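Local structure of glucosamine--fructose-6-phosphate aminotransferase [isomerizing] (3TBF) at residues Ala242-Gly245 / Ala246-Lys250. The protein probably makes glucosamine 6-phosphate from fructose 6-phosphate with nitrogen taken from glutamine, its C-terminal isomerase part being represented here. Sequence-based numbering, arbitrary orientation.
Sequences AIEG and ALKLK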
ATOM      1  N   ALA A 242      -0.028  12.034   2.713  1.00 12.69           N
ATOM      2  CA  ALA A 242       1.418  11.890   2.941  1.00 13.26           C
ATOM      3  C   ALA A 242       2.125  11.154   1.811  1.00 12.63           C
ATOM      4  O   ALA A 242       3.214  11.531   1.372  1.00 11.84           O
ATOM      5  CB  ALA A 242       1.699  11.191   4.310  1.00 13.49           C
ATOM      6  N   ILE A 243       1.508  10.082   1.344  1.00 13.70           N
ATOM      7  CA  ILE A 243       2.041   9.323   0.211  1.00 12.94           C
ATOM      8  C   ILE A 243       2.139  10.205  -1.009  1.00 14.00           C
ATOM      9  O   ILE A 243       3.111  10.123  -1.755  1.00 14.29           O
ATOM     10  CB  ILE A 243       1.119   8.194  -0.163  1.00 14.02           C
ATOM     11  CG1 ILE A 243       1.104   7.115   0.913  1.00 13.69           C
ATOM     12  CG2 ILE A 243       1.536   7.556  -1.512  1.00 13.02           C
ATOM     13  CD1 ILE A 243       0.184   5.997   0.527  1.00 16.99           C
ATOM     14  N   GLU A 244       1.145  11.071  -1.226  1.00 13.75           N
ATOM     15  CA  GLU A 244       1.211  11.969  -2.372  1.00 13.97           C
ATOM     16  C   GLU A 244       2.289  13.004  -2.200  1.00 13.18           C
ATOM     17  O   GLU A 244       2.992  13.297  -3.136  1.00 12.93           O
ATOM     18  CB  GLU A 244      -0.099  12.683  -2.606  1.00 14.22           C
ATOM     19  CG  GLU A 244      -0.029  13.698  -3.710  1.00 18.57           C
ATOM     20  CD  GLU A 244      -0.020  13.123  -5.115  1.00 24.44           C
ATOM     21  OE1 GLU A 244       0.116  11.903  -5.285  1.00 31.98           O
ATOM     22  OE2 GLU A 244      -0.138  13.910  -6.087  1.00 31.78           O
ATOM     23  N   GLY A 245       2.395  13.590  -1.007  1.00 13.72           N
ATOM     24  CA  GLY A 245       3.536  14.457  -0.713  1.00 13.59           C
ATOM     25  C   GLY A 245       4.894  13.810  -1.000  1.00 13.79           C
ATOM     26  O   GLY A 245       5.776  14.428  -1.585  1.00 13.06           O
ATOM     27  N   ALA A 246       5.062  12.549  -0.597  1.00 14.29           N
ATOM     28  CA  ALA A 246       6.347  11.854  -0.799  1.00 14.40           C
ATOM     29  C   ALA A 246       6.573  11.630  -2.247  1.00 14.47           C
ATOM     30  O   ALA A 246       7.684  11.739  -2.705  1.00 15.66           O
ATOM     31  CB  ALA A 246       6.412  10.509  -0.028  1.00 13.56           C
ATOM     32  N   LEU A 247       5.525  11.290  -2.971  1.00 14.87           N
ATOM     33  CA  LEU A 247       5.638  11.090  -4.397  1.00 14.84           C
ATOM     34  C   LEU A 247       6.101  12.358  -5.067  1.00 15.85           C
ATOM     35  O   LEU A 247       6.956  12.306  -5.931  1.00 15.24           O
ATOM     36  CB  LEU A 247       4.286  10.669  -4.973  1.00 14.60           C
ATOM     37  CG  LEU A 247       4.197  10.560  -6.489  1.00 15.84           C
ATOM     38  CD1 LEU A 247       5.217   9.434  -6.903  1.00 15.95           C
ATOM     39  CD2 LEU A 247       2.751  10.267  -6.949  1.00 14.57           C
ATOM     40  N   LYS A 248       5.551  13.518  -4.700  1.00 17.01           N
ATOM     41  CA  LYS A 248       6.025  14.772  -5.366  1.00 18.11           C
ATOM     42  C   LYS A 248       7.509  15.020  -5.060  1.00 17.78           C
ATOM     43  O   LYS A 248       8.270  15.378  -5.949  1.00 17.54           O
ATOM     44  CB  LYS A 248       5.273  16.040  -4.996  1.00 18.58           C
ATOM     45  CG  LYS A 248       3.747  16.047  -5.072  1.00 22.13           C
ATOM     46  CD  LYS A 248       3.186  16.027  -6.451  1.00 23.62           C
ATOM     47  CE  LYS A 248       3.102  14.623  -7.046  1.00 23.47           C
ATOM     48  NZ  LYS A 248       1.815  14.471  -7.839  1.00 23.85           N
ATOM     49  N   LEU A 249       7.907  14.879  -3.814  1.00 17.41           N
ATOM     50  CA  LEU A 249       9.280  15.189  -3.460  1.00 18.93           C
ATOM     51  C   LEU A 249      10.235  14.308  -4.213  1.00 20.77           C
ATOM     52  O   LEU A 249      11.226  14.779  -4.749  1.00 22.81           O
ATOM     53  CB  LEU A 249       9.504  15.028  -1.957  1.00 18.86           C
ATOM     54  CG  LEU A 249      10.853  15.539  -1.462  1.00 17.71           C
ATOM     55  CD1 LEU A 249      10.953  16.954  -1.806  1.00 17.96           C
ATOM     56  CD2 LEU A 249      11.001  15.316   0.057  1.00 18.51           C
ATOM     57  N   LYS A 250       9.917  13.030  -4.275  1.00 21.48           N
ATOM     58  CA  LYS A 250      10.738  12.044  -4.937  1.00 23.83           C
ATOM     59  C   LYS A 250      10.816  12.343  -6.436  1.00 25.41           C
ATOM     60  O   LYS A 250      11.903  12.392  -7.028  1.00 26.14           O
ATOM     61  CB  LYS A 250      10.079  10.679  -4.659  1.00 24.29           C
ATOM     62  CG  LYS A 250      10.716   9.458  -5.198  1.00 28.02           C
ATOM     63  CD  LYS A 250      10.142   8.178  -4.558  1.00 33.41           C
ATOM     64  CE  LYS A 250       8.614   8.218  -4.318  1.00 35.24           C
ATOM     65  NZ  LYS A 250       8.049   6.896  -3.895  1.00 37.58           N
TER
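Lys248 NZ is gripped by three oxygens: Glu244 OE2 at 2.7 Å in a salt bridge, and, from the first SIS domain, the hydroxyl of Thr64 and the carbonyl of Ser163. The pair is an i to i+4 bridge along one helix, and its geometry is not that of a coplanar approach, since NZ stands above the carboxylate plane, 50° out of it. The lysine gets there by folding: chi1 of -50°, with CG anti to the carbonyl carbon, brings Lys248 CG to 3.4 Å from Glu244 O, bends at chi2 and chi3 bring CE to 3.5 Å from Glu244 OE2, and chi4 then directs NZ to that oxygen. On the glutamate side, CG lies anti to the backbone N (chi1 175°) and a bend at chi2 turns the carboxylate along the helix. Its two oxygens have separate tasks. OE2 also bonds Thr64 OG1, whereas OE1 bonds Asn67 ND2 and touches Leu247 CD2 at 3.5 Å; with both oxygens bonded, rotation of the carboxylate is probably restricted. The bridge is buried, and Thr64 OG1 is bonded to both of its ends. Beneath it the backbone is regular alpha-helix, as four successive i to i+4 bonds attest, from Ala246 N to Ala242 O (2.9 Å) through Leu249 N to Gly245 O (3.1 Å). Helix 238-253 links parallel strands 229-234 and 256-261 in a beta-alpha-beta crossover of the second SIS domain. Ala246 and Leu249 pack on those strands at Phe232 and Ala257, while Ile243 and Leu247 meet helix 63-80 of the first, placing the salt bridge at the interface between the two domains.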